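Local coordinates for uncharacterized protein YjgB (Bacillus subtilis, PDB 4YGT), which is of unknown function but is a putative secreted lipoprotein and the first structural representative of the DUF4309 family, part of the PepSY clan, at residues A[17-21]-A[111-116]; A[64-68]-A[79-83]; A[107-112]-A[143-147]. All blocks are in the same frame, centred on the assembly; numbering follows the deposited sequence.

Interaction 1: residues A[17-21]-A[111-116]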
ATOM      1  N   ALA A  17      12.832  -7.450   1.065  1.00 74.41           N
ATOM      2  CA  ALA A  17      12.405  -8.461   2.029  1.00 73.57           C
ATOM      3  C   ALA A  17      11.995  -7.800   3.340  1.00 73.29           C
ATOM      4  O   ALA A  17      10.892  -8.065   3.843  1.00 69.82           O
ATOM      5  CB  ALA A  17      13.519  -9.469   2.266  1.00 80.09           C
ATOM      6  N   GLU A  18      12.870  -6.905   3.872  1.00 69.77           N
ATOM      7  CA  GLU A  18      12.636  -6.154   5.109  1.00 66.09           C
ATOM      8  C   GLU A  18      11.409  -5.265   4.952  1.00 62.40           C
ATOM      9  O   GLU A  18      10.672  -5.082   5.922  1.00 58.68           O
ATOM     10  CB  GLU A  18      13.867  -5.332   5.514  1.00 69.82           C
ATOM     11  CG  GLU A  18      14.788  -6.081   6.464  1.00 87.22           C
ATOM     12  CD  GLU A  18      16.277  -6.011   6.165  1.00120.90           C
ATOM     13  OE1 GLU A  18      16.756  -4.937   5.730  1.00114.86           O
ATOM     14  OE2 GLU A  18      16.971  -7.027   6.403  1.00123.94           O
ATOM     15  N   LEU A  19      11.166  -4.768   3.719  1.00 57.05           N
ATOM     16  CA  LEU A  19      10.003  -3.953   3.381  1.00 52.62           C
ATOM     17  C   LEU A  19       8.711  -4.772   3.541  1.00 55.43           C
ATOM     18  O   LEU A  19       7.794  -4.340   4.232  1.00 52.39           O
ATOM     19  CB  LEU A  19      10.124  -3.392   1.951  1.00 52.85           C
ATOM     20  CG  LEU A  19       8.867  -2.734   1.389  1.00 52.85           C
ATOM     21  CD1 LEU A  19       8.492  -1.474   2.158  1.00 49.14           C
ATOM     22  CD2 LEU A  19       9.002  -2.486  -0.073  1.00 55.25           C
ATOM     23  N   VAL A  20       8.655  -5.947   2.911  1.00 54.73           N
ATOM     24  CA  VAL A  20       7.522  -6.877   2.967  1.00 53.64           C
ATOM     25  C   VAL A  20       7.248  -7.243   4.436  1.00 56.61           C
ATOM     26  O   VAL A  20       6.089  -7.204   4.868  1.00 53.91           O
ATOM     27  CB  VAL A  20       7.820  -8.114   2.074  1.00 60.95           C
ATOM     28  CG1 VAL A  20       6.903  -9.285   2.389  1.00 60.80           C
ATOM     29  CG2 VAL A  20       7.721  -7.747   0.604  1.00 61.24           C
ATOM     30  N   LYS A  21       8.327  -7.525   5.208  1.00 54.81           N
ATOM     31  CA  LYS A  21       8.248  -7.825   6.636  1.00 54.63           C
ATOM     32  C   LYS A  21       7.684  -6.632   7.423  1.00 54.44           C
ATOM     33  O   LYS A  21       6.790  -6.831   8.249  1.00 53.06           O
ATOM     34  CB  LYS A  21       9.625  -8.234   7.213  1.00 61.76           C
ATOM     35  CG  LYS A  21      10.108  -9.637   6.806  1.00 84.87           C
ATOM     36  CD  LYS A  21      11.344 -10.096   7.608  1.00 99.83           C
ATOM     37  CE  LYS A  21      12.659  -9.506   7.134  1.00110.99           C
ATOM     38  NZ  LYS A  21      13.759  -9.763   8.100  1.00122.64           N
ATOM     39  N   VAL A 111       9.199 -13.746  -3.072  1.00 91.19           N
ATOM     40  CA  VAL A 111       9.748 -13.132  -1.854  1.00 87.83           C
ATOM     41  C   VAL A 111       8.623 -13.074  -0.812  1.00 83.27           C
ATOM     42  O   VAL A 111       8.906 -13.184   0.375  1.00 82.41           O
ATOM     43  CB  VAL A 111      10.477 -11.767  -2.021  1.00 90.36           C
ATOM     44  CG1 VAL A 111      11.609 -11.839  -3.044  1.00 95.61           C
ATOM     45  CG2 VAL A 111       9.516 -10.636  -2.335  1.00 85.03           C
ATOM     46  N   LEU A 112       7.354 -12.992  -1.271  1.00 74.79           N
ATOM     47  CA  LEU A 112       6.162 -12.998  -0.427  1.00 69.95           C
ATOM     48  C   LEU A 112       6.021 -14.349   0.250  1.00 76.55           C
ATOM     49  O   LEU A 112       5.599 -14.416   1.401  1.00 74.38           O
ATOM     50  CB  LEU A 112       4.895 -12.667  -1.240  1.00 67.47           C
ATOM     51  CG  LEU A 112       4.704 -11.214  -1.695  1.00 66.61           C
ATOM     52  CD1 LEU A 112       3.424 -11.069  -2.488  1.00 64.35           C
ATOM     53  CD2 LEU A 112       4.670 -10.254  -0.508  1.00 64.22           C
ATOM     54  N   GLN A 113       6.425 -15.423  -0.454  1.00 77.94           N
ATOM     55  CA  GLN A 113       6.424 -16.787   0.058  1.00 80.96           C
ATOM     56  C   GLN A 113       7.590 -16.944   1.063  1.00 85.74           C
ATOM     57  O   GLN A 113       7.344 -17.356   2.196  1.00 84.78           O
ATOM     58  CB  GLN A 113       6.501 -17.795  -1.109  1.00 88.24           C
ATOM     59  CG  GLN A 113       6.513 -19.285  -0.717  1.00109.72           C
ATOM     60  CD  GLN A 113       5.187 -19.816  -0.221  1.00128.15           C
ATOM     61  OE1 GLN A 113       4.121 -19.574  -0.803  1.00123.84           O
ATOM     62  NE2 GLN A 113       5.239 -20.603   0.843  1.00121.43           N
ATOM     63  N   LYS A 114       8.835 -16.552   0.676  1.00 83.91           N
ATOM     64  CA  LYS A 114      10.042 -16.641   1.530  1.00 85.52           C
ATOM     65  C   LYS A 114       9.929 -15.784   2.806  1.00 83.60           C
ATOM     66  O   LYS A 114      10.572 -16.097   3.815  1.00 85.28           O
ATOM     67  CB  LYS A 114      11.308 -16.214   0.751  1.00 91.19           C
ATOM     68  CG  LYS A 114      12.631 -16.737   1.344  1.00103.62           C
ATOM     69  CD  LYS A 114      13.861 -16.287   0.550  1.00111.82           C
ATOM     70  CE  LYS A 114      15.160 -16.835   1.101  1.00120.81           C
ATOM     71  NZ  LYS A 114      15.361 -18.271   0.761  1.00130.67           N
ATOM     72  N   GLN A 115       9.125 -14.719   2.767  1.00 72.67           N
ATOM     73  CA  GLN A 115       9.028 -13.854   3.925  1.00 68.18           C
ATOM     74  C   GLN A 115       7.747 -14.078   4.733  1.00 68.18           C
ATOM     75  O   GLN A 115       7.837 -14.173   5.957  1.00 66.64           O
ATOM     76  CB  GLN A 115       9.160 -12.373   3.520  1.00 65.79           C
ATOM     77  CG  GLN A 115      10.503 -12.008   2.864  1.00 82.34           C
ATOM     78  CD  GLN A 115      11.729 -12.374   3.671  1.00102.93           C
ATOM     79  OE1 GLN A 115      11.838 -12.090   4.873  1.00 95.86           O
ATOM     80  NE2 GLN A 115      12.697 -12.984   3.009  1.00100.10           N
ATOM     81  N   LEU A 116       6.575 -14.178   4.074  1.00 62.68           N
ATOM     82  CA  LEU A 116       5.310 -14.277   4.802  1.00 60.29           C
ATOM     83  C   LEU A 116       4.656 -15.661   4.742  1.00 70.35           C
ATOM     84  O   LEU A 116       3.548 -15.849   5.257  1.00 70.51           O
ATOM     85  CB  LEU A 116       4.315 -13.209   4.291  1.00 55.57           C
ATOM     86  CG  LEU A 116       4.840 -11.805   4.002  1.00 57.07           C
ATOM     87  CD1 LEU A 116       3.715 -10.893   3.526  1.00 53.24           C
ATOM     88  CD2 LEU A 116       5.542 -11.188   5.237  1.00 56.44           C
TER
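The short helical segments 17-21 and 111-116 cross at -61°, their axes 9.6 Å apart at closest; side chains alone make the join, and no hydrogen bond spans it. Val111 comes first. Its CA lies 6.6 Å from the CA of Ala17, the closest backbone pairing, and its CG2 only grazes Val20 CG2 at 4.5 Å. One residue on, Leu112 sends its side chain obliquely under the crossing, so that CD2 meets Val20 CG1 at 3.8 Å. A turn after Val111, Gln115 takes an m,m rotamer and folds across the solvent side of the interface: CB is 4.0 Å from Val20 CG1, NE2 is 3.7 Å from Ala17 CB, and OE1 is 3.4 Å from Lys21 CD, the aliphatic part of the lysine. Leu116 completes the apolar surface with CG 3.6 Å from Val20 CG1. Val20 is thus the centre of the contact, its CG1 packed against Leu112, Gln115 and Leu116, while at small Ala17 the helix backbones come closest. Both helices keep regular i to i+4 bonds through the crossing. Beneath them, Val20 also rests on Val107, and Leu112 and Leu116 continue down onto Tyr135 of strand 131-137 and Phe144 of strand 140-146, so the pair forms a helical layer over the antiparallel sheet.

Interaction 2: residues A[64-68]-A[79-83]; sequences NRFDL and GFSYH. With SO4 (sulfate ion), chain B.
Tyr82 OH donates to Asp67 OD2 at 2.7 Å, and two backbone bonds follow: Asp67 N to Phe80 O at 2.8 Å and Phe80 N to Asp67 O at 3.0 Å. This is the antiparallel hydrogen-bonded pair of a beta hairpin; Leu68 and Gly79 follow as a non-hydrogen-bonded pair, CA to CA 4.5 Å. Asp67 (phi/psi -75/111) and Phe80 (-129/124) are extended, Arg65 (-105/16) is not; Asp67 (chi1 -90°), Phe80 and Tyr82 are all m. Toward residue 65, water 1 donates to Arg65 O (2.9 Å) and accepts from Tyr82 N (3.2 Å). Arg65 (p,t,t) binds a sulfate, probably from the crystallisation liquor, through NE to O1 at 2.8 Å and NH2 to O3 at 3.1 Å. Phe66 (chi1 m, chi2 82°) lays a ring face against Ser81 CB, 3.8 Å from the centroid, a CH-pi contact; Ser81 OG bonds to Ser89 on the next strand. A CB on Gly79 would crowd Phe66 and Leu68. On the opposite face, Phe80 meets Phe53 of helix 46-53. Asp67 OD2 also bonds His50 NE2 and OD1 bonds Val60 N, so one buried carboxylate ties the edge strand to its neighbour, a helix and a loop.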
ATOM      1  N   ASN A  64     -11.267   9.531  -9.689  1.00 61.18           N
ATOM      2  CA  ASN A  64     -10.227   9.327  -8.698  1.00 56.43           C
ATOM      3  C   ASN A  64     -10.783   9.434  -7.276  1.00 58.03           C
ATOM      4  O   ASN A  64     -11.200  10.517  -6.850  1.00 58.64           O
ATOM      5  CB  ASN A  64      -9.094  10.342  -8.888  1.00 55.71           C
ATOM      6  CG  ASN A  64      -7.952  10.106  -7.926  1.00 62.69           C
ATOM      7  OD1 ASN A  64      -7.613   8.963  -7.596  1.00 45.89           O
ATOM      8  ND2 ASN A  64      -7.343  11.180  -7.456  1.00 55.90           N
ATOM      9  N   ARG A  65     -10.754   8.321  -6.533  1.00 52.25           N
ATOM     10  CA  ARG A  65     -11.226   8.349  -5.148  1.00 51.97           C
ATOM     11  C   ARG A  65     -10.050   8.326  -4.137  1.00 51.65           C
ATOM     12  O   ARG A  65     -10.276   8.128  -2.946  1.00 52.27           O
ATOM     13  CB  ARG A  65     -12.240   7.222  -4.879  1.00 53.09           C
ATOM     14  CG  ARG A  65     -11.687   5.831  -4.978  1.00 56.98           C
ATOM     15  CD  ARG A  65     -12.777   4.796  -4.965  1.00 62.18           C
ATOM     16  NE  ARG A  65     -12.153   3.484  -4.899  1.00 66.01           N
ATOM     17  CZ  ARG A  65     -11.804   2.886  -3.769  1.00 75.25           C
ATOM     18  NH1 ARG A  65     -12.086   3.449  -2.597  1.00 59.69           N
ATOM     19  NH2 ARG A  65     -11.192   1.710  -3.796  1.00 68.70           N
ATOM     20  N   PHE A  66      -8.817   8.621  -4.610  1.00 44.56           N
ATOM     21  CA  PHE A  66      -7.606   8.641  -3.787  1.00 40.58           C
ATOM     22  C   PHE A  66      -6.913   9.962  -3.795  1.00 43.72           C
ATOM     23  O   PHE A  66      -6.678  10.527  -4.857  1.00 43.96           O
ATOM     24  CB  PHE A  66      -6.578   7.586  -4.251  1.00 40.28           C
ATOM     25  CG  PHE A  66      -6.931   6.175  -3.859  1.00 41.94           C
ATOM     26  CD1 PHE A  66      -7.835   5.432  -4.613  1.00 48.02           C
ATOM     27  CD2 PHE A  66      -6.387   5.597  -2.716  1.00 41.62           C
ATOM     28  CE1 PHE A  66      -8.208   4.149  -4.214  1.00 49.54           C
ATOM     29  CE2 PHE A  66      -6.741   4.314  -2.332  1.00 44.73           C
ATOM     30  CZ  PHE A  66      -7.662   3.602  -3.070  1.00 46.69           C
ATOM     31  N   ASP A  67      -6.519  10.431  -2.605  1.00 40.79           N
ATOM     32  CA  ASP A  67      -5.615  11.578  -2.476  1.00 40.54           C
ATOM     33  C   ASP A  67      -4.270  11.003  -2.852  1.00 45.20           C
ATOM     34  O   ASP A  67      -3.817  10.077  -2.182  1.00 43.05           O
ATOM     35  CB  ASP A  67      -5.639  12.159  -1.051  1.00 40.43           C
ATOM     36  CG  ASP A  67      -6.666  13.243  -0.841  1.00 46.75           C
ATOM     37  OD1 ASP A  67      -7.200  13.772  -1.850  1.00 48.27           O
ATOM     38  OD2 ASP A  67      -6.927  13.578   0.317  1.00 54.98           O
ATOM     39  N   LEU A  68      -3.709  11.414  -4.000  1.00 43.46           N
ATOM     40  CA  LEU A  68      -2.472  10.793  -4.480  1.00 41.90           C
ATOM     41  C   LEU A  68      -1.223  11.663  -4.267  1.00 45.61           C
ATOM     42  O   LEU A  68      -1.197  12.857  -4.584  1.00 44.64           O
ATOM     43  CB  LEU A  68      -2.605  10.407  -5.950  1.00 41.87           C
ATOM     44  CG  LEU A  68      -3.597   9.306  -6.243  1.00 44.45           C
ATOM     45  CD1 LEU A  68      -4.071   9.386  -7.688  1.00 46.45           C
ATOM     46  CD2 LEU A  68      -3.018   7.925  -5.903  1.00 42.48           C
ATOM     47  N   GLY A  79      -1.434   6.678  -1.707  1.00 34.31           N
ATOM     48  CA  GLY A  79      -2.810   6.990  -2.031  1.00 33.68           C
ATOM     49  C   GLY A  79      -3.653   6.748  -0.798  1.00 35.58           C
ATOM     50  O   GLY A  79      -3.436   5.785  -0.068  1.00 32.66           O
ATOM     51  N   PHE A  80      -4.586   7.650  -0.531  1.00 34.62           N
ATOM     52  CA  PHE A  80      -5.524   7.521   0.574  1.00 33.56           C
ATOM     53  C   PHE A  80      -6.938   7.716   0.073  1.00 38.37           C
ATOM     54  O   PHE A  80      -7.229   8.717  -0.557  1.00 39.56           O
ATOM     55  CB  PHE A  80      -5.215   8.545   1.670  1.00 34.50           C
ATOM     56  CG  PHE A  80      -3.844   8.387   2.277  1.00 33.35           C
ATOM     57  CD1 PHE A  80      -2.731   8.992   1.693  1.00 33.87           C
ATOM     58  CD2 PHE A  80      -3.658   7.628   3.427  1.00 33.11           C
ATOM     59  CE1 PHE A  80      -1.466   8.847   2.254  1.00 33.04           C
ATOM     60  CE2 PHE A  80      -2.389   7.479   3.981  1.00 34.05           C
ATOM     61  CZ  PHE A  80      -1.304   8.089   3.389  1.00 32.26           C
ATOM     62  N   SER A  81      -7.803   6.748   0.315  1.00 36.60           N
ATOM     63  CA  SER A  81      -9.237   6.872   0.046  1.00 38.55           C
ATOM     64  C   SER A  81      -9.916   7.001   1.416  1.00 43.38           C
ATOM     65  O   SER A  81      -9.337   6.599   2.431  1.00 40.58           O
ATOM     66  CB  SER A  81      -9.762   5.695  -0.770  1.00 40.30           C
ATOM     67  OG  SER A  81      -9.808   4.506  -0.003  1.00 42.67           O
ATOM     68  N   TYR A  82     -11.105   7.596   1.461  1.00 44.54           N
ATOM     69  CA  TYR A  82     -11.814   7.848   2.715  1.00 45.71           C
ATOM     70  C   TYR A  82     -13.263   7.357   2.712  1.00 54.19           C
ATOM     71  O   TYR A  82     -13.893   7.289   1.652  1.00 54.85           O
ATOM     72  CB  TYR A  82     -11.808   9.358   2.985  1.00 48.03           C
ATOM     73  CG  TYR A  82     -10.447   9.999   2.797  1.00 47.10           C
ATOM     74  CD1 TYR A  82      -9.424   9.803   3.726  1.00 46.35           C
ATOM     75  CD2 TYR A  82     -10.168  10.775   1.670  1.00 47.55           C
ATOM     76  CE1 TYR A  82      -8.157  10.351   3.533  1.00 45.73           C
ATOM     77  CE2 TYR A  82      -8.902  11.335   1.471  1.00 45.87           C
ATOM     78  CZ  TYR A  82      -7.907  11.142   2.419  1.00 51.80           C
ATOM     79  OH  TYR A  82      -6.663  11.709   2.259  1.00 50.17           O
ATOM     80  N   HIS A  83     -13.818   7.069   3.914  1.00 53.40           N
ATOM     81  CA  HIS A  83     -15.245   6.747   4.062  1.00 57.75           C
ATOM     82  C   HIS A  83     -16.035   8.067   3.979  1.00 65.73           C
ATOM     83  O   HIS A  83     -15.429   9.145   3.894  1.00 63.33           O
ATOM     84  CB  HIS A  83     -15.551   6.034   5.400  1.00 59.31           C
ATOM     85  CG  HIS A  83     -14.825   4.747   5.649  1.00 59.16           C
ATOM     86  ND1 HIS A  83     -15.184   3.586   5.009  1.00 61.37           N
ATOM     87  CD2 HIS A  83     -13.853   4.468   6.549  1.00 57.69           C
ATOM     88  CE1 HIS A  83     -14.385   2.648   5.497  1.00 58.20           C
ATOM     89  NE2 HIS A  83     -13.574   3.131   6.433  1.00 56.24           N
TER
HETATM   90  S   SO4 B 201     -10.303   2.301  -7.867  1.00 62.85           S
HETATM   91  O1  SO4 B 201     -11.416   3.223  -7.611  1.00 61.24           O
HETATM   92  O2  SO4 B 201      -9.095   3.003  -8.284  1.00 64.16           O
HETATM   93  O3  SO4 B 201     -10.045   1.548  -6.633  1.00 64.78           O
HETATM   94  O4  SO4 B 201     -10.631   1.371  -8.931  1.00 65.88           O
HETATM   95  O   HOH W   1     -12.501   8.691  -1.154  1.00 55.13           O

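Interaction 3: residues A[107-112]-A[143-147]; sequences VTPEVL and HFVIG
This is apolar helix-on-sheet packing: the N-terminal turn of helix 109-116, with Val107 of the loop leading into it, lies against strand 140-146 of the antiparallel sheet. The strand is extended (phi/psi -86/105 at Phe144 and -94/134 at Ile146), and its alternation turns Phe144 and Ile146 toward the helix, while His143 and Val145 belong to the other face. The backbones stay well apart, the nearest CA atoms being those of Thr108 and Ile146 at 7.5 Å, and no hydrogen bond crosses. Leu112 (m,t) supplies the centrepiece: CD2 sits over the face of the Phe144 ring (chi1 m, chi2 90°), 3.5 Å from its centroid and 1° off the normal, a CH-pi contact. Val107 (t), pointing toward the strand, brings CG1 to 4.3 Å from Phe144 CD2. Ile146 (m,m) fills the space by the start of the helix, with CD1 3.7 Å from Val107 O and CG2 4.0 Å from Pro109 CG. Tyr133 of strand 131-137 flanks Pro109 and Ile146, and Leu23 of helix 14-27 adds to the packing on Phe144. Thr108 occupies the N-cap position; its side chain (chi1 p) points away from the strand, and its OG1 accepts from Val111 N at 3.3 Å and donates to Glu110 OE2 at 3.2 Å.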
ATOM      1  N   VAL A 107       9.816  -6.773  -5.023  1.00 69.95           N
ATOM      2  CA  VAL A 107       8.747  -7.512  -4.345  1.00 66.99           C
ATOM      3  C   VAL A 107       8.062  -8.399  -5.372  1.00 75.44           C
ATOM      4  O   VAL A 107       7.249  -7.939  -6.179  1.00 73.90           O
ATOM      5  CB  VAL A 107       7.758  -6.603  -3.562  1.00 63.65           C
ATOM      6  CG1 VAL A 107       6.626  -7.413  -2.934  1.00 61.26           C
ATOM      7  CG2 VAL A 107       8.495  -5.803  -2.492  1.00 61.45           C
ATOM      8  N   THR A 108       8.426  -9.682  -5.333  1.00 77.78           N
ATOM      9  CA  THR A 108       7.947 -10.742  -6.224  1.00 81.52           C
ATOM     10  C   THR A 108       7.011 -11.701  -5.469  1.00 84.97           C
ATOM     11  O   THR A 108       7.117 -11.774  -4.243  1.00 82.67           O
ATOM     12  CB  THR A 108       9.150 -11.505  -6.814  1.00 93.89           C
ATOM     13  OG1 THR A 108       9.942 -12.021  -5.750  1.00 97.02           O
ATOM     14  CG2 THR A 108      10.016 -10.646  -7.727  1.00 93.22           C
ATOM     15  N   PRO A 109       6.129 -12.481  -6.157  1.00 83.63           N
ATOM     16  CA  PRO A 109       5.260 -13.434  -5.431  1.00 83.70           C
ATOM     17  C   PRO A 109       6.036 -14.514  -4.663  1.00 91.60           C
ATOM     18  O   PRO A 109       5.465 -15.164  -3.779  1.00 90.09           O
ATOM     19  CB  PRO A 109       4.429 -14.074  -6.550  1.00 88.53           C
ATOM     20  CG  PRO A 109       4.453 -13.071  -7.660  1.00 91.43           C
ATOM     21  CD  PRO A 109       5.845 -12.523  -7.607  1.00 87.58           C
ATOM     22  N   GLU A 110       7.337 -14.691  -4.997  1.00 93.23           N
ATOM     23  CA  GLU A 110       8.226 -15.656  -4.351  1.00 97.90           C
ATOM     24  C   GLU A 110       8.844 -15.057  -3.075  1.00 98.30           C
ATOM     25  O   GLU A 110       8.969 -15.778  -2.084  1.00 99.23           O
ATOM     26  CB  GLU A 110       9.313 -16.192  -5.322  1.00106.51           C
ATOM     27  CG  GLU A 110      10.416 -15.210  -5.694  1.00118.19           C
ATOM     28  CD  GLU A 110      10.877 -15.256  -7.135  1.00142.46           C
ATOM     29  OE1 GLU A 110      11.479 -16.283  -7.532  1.00149.35           O
ATOM     30  OE2 GLU A 110      10.671 -14.252  -7.856  1.00118.36           O
ATOM     31  N   VAL A 111       9.199 -13.746  -3.072  1.00 91.19           N
ATOM     32  CA  VAL A 111       9.748 -13.132  -1.854  1.00 87.83           C
ATOM     33  C   VAL A 111       8.623 -13.074  -0.812  1.00 83.27           C
ATOM     34  O   VAL A 111       8.906 -13.184   0.375  1.00 82.41           O
ATOM     35  CB  VAL A 111      10.477 -11.767  -2.021  1.00 90.36           C
ATOM     36  CG1 VAL A 111      11.609 -11.839  -3.044  1.00 95.61           C
ATOM     37  CG2 VAL A 111       9.516 -10.636  -2.335  1.00 85.03           C
ATOM     38  N   LEU A 112       7.354 -12.992  -1.271  1.00 74.79           N
ATOM     39  CA  LEU A 112       6.162 -12.998  -0.427  1.00 69.95           C
ATOM     40  C   LEU A 112       6.021 -14.349   0.250  1.00 76.55           C
ATOM     41  O   LEU A 112       5.599 -14.416   1.401  1.00 74.38           O
ATOM     42  CB  LEU A 112       4.895 -12.667  -1.240  1.00 67.47           C
ATOM     43  CG  LEU A 112       4.704 -11.214  -1.695  1.00 66.61           C
ATOM     44  CD1 LEU A 112       3.424 -11.069  -2.488  1.00 64.35           C
ATOM     45  CD2 LEU A 112       4.670 -10.254  -0.508  1.00 64.22           C
ATOM     46  N   HIS A 143      -3.010  -6.218   0.499  1.00 45.10           N
ATOM     47  CA  HIS A 143      -3.224  -6.632  -0.872  1.00 46.68           C
ATOM     48  C   HIS A 143      -1.996  -6.289  -1.697  1.00 47.73           C
ATOM     49  O   HIS A 143      -1.798  -5.116  -2.023  1.00 42.01           O
ATOM     50  CB  HIS A 143      -4.461  -5.917  -1.430  1.00 48.64           C
ATOM     51  CG  HIS A 143      -5.749  -6.298  -0.772  1.00 54.31           C
ATOM     52  ND1 HIS A 143      -6.701  -7.053  -1.436  1.00 59.40           N
ATOM     53  CD2 HIS A 143      -6.228  -5.973   0.451  1.00 55.50           C
ATOM     54  CE1 HIS A 143      -7.714  -7.171  -0.598  1.00 59.98           C
ATOM     55  NE2 HIS A 143      -7.477  -6.541   0.550  1.00 57.85           N
ATOM     56  N   PHE A 144      -1.133  -7.287  -1.979  1.00 47.30           N
ATOM     57  CA  PHE A 144       0.041  -7.055  -2.825  1.00 48.15           C
ATOM     58  C   PHE A 144      -0.394  -7.215  -4.281  1.00 55.75           C
ATOM     59  O   PHE A 144      -0.637  -8.343  -4.724  1.00 59.33           O
ATOM     60  CB  PHE A 144       1.195  -7.995  -2.483  1.00 51.34           C
ATOM     61  CG  PHE A 144       1.773  -7.809  -1.112  1.00 51.20           C
ATOM     62  CD1 PHE A 144       1.272  -8.519  -0.027  1.00 53.36           C
ATOM     63  CD2 PHE A 144       2.848  -6.948  -0.902  1.00 51.89           C
ATOM     64  CE1 PHE A 144       1.842  -8.381   1.242  1.00 52.35           C
ATOM     65  CE2 PHE A 144       3.401  -6.793   0.371  1.00 53.21           C
ATOM     66  CZ  PHE A 144       2.904  -7.524   1.431  1.00 50.99           C
ATOM     67  N   VAL A 145      -0.535  -6.093  -5.013  1.00 50.02           N
ATOM     68  CA  VAL A 145      -1.009  -6.125  -6.405  1.00 51.62           C
ATOM     69  C   VAL A 145       0.198  -6.223  -7.365  1.00 60.97           C
ATOM     70  O   VAL A 145       0.892  -5.239  -7.606  1.00 60.68           O
ATOM     71  CB  VAL A 145      -1.944  -4.922  -6.703  1.00 51.71           C
ATOM     72  CG1 VAL A 145      -2.459  -4.958  -8.128  1.00 53.19           C
ATOM     73  CG2 VAL A 145      -3.112  -4.875  -5.721  1.00 49.64           C
ATOM     74  N   ILE A 146       0.417  -7.428  -7.917  1.00 63.35           N
ATOM     75  CA  ILE A 146       1.522  -7.771  -8.823  1.00 67.16           C
ATOM     76  C   ILE A 146       1.073  -7.606 -10.286  1.00 74.77           C
ATOM     77  O   ILE A 146      -0.017  -8.040 -10.674  1.00 74.44           O
ATOM     78  CB  ILE A 146       2.029  -9.216  -8.506  1.00 73.59           C
ATOM     79  CG1 ILE A 146       2.290  -9.411  -6.974  1.00 71.39           C
ATOM     80  CG2 ILE A 146       3.238  -9.637  -9.363  1.00 78.38           C
ATOM     81  CD1 ILE A 146       3.656  -8.945  -6.393  1.00 76.62           C
ATOM     82  N   GLY A 147       1.932  -6.971 -11.079  1.00 74.96           N
ATOM     83  CA  GLY A 147       1.674  -6.696 -12.488  1.00 78.02           C
ATOM     84  C   GLY A 147       1.899  -7.871 -13.415  1.00 88.96           C
ATOM     85  O   GLY A 147       1.949  -9.018 -12.958  1.00 91.40           O
TER

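Interactions 1 and 3 form one continuous apolar region: their centres are 9 Å apart, their segments overlap at Val111 and Leu112 of helix 109-116, Leu112 packs in both, and Val20 CG2 touches Val107 CG1 at 3.7 Å. That helix is therefore held by helix 14-27 in one contact and by strand 140-146 in the other. Interaction 2 lies across the chain's centre, about 26 Å from interaction 1 and 22 Å from interaction 3 between centres, at the edge of the sheet to which strand 140-146 also belongs. Its hairpin falls between the segments of interaction 1, before interaction 3; segments 90 and 31 residues apart thus meet on one side of the fold, opposite that edge.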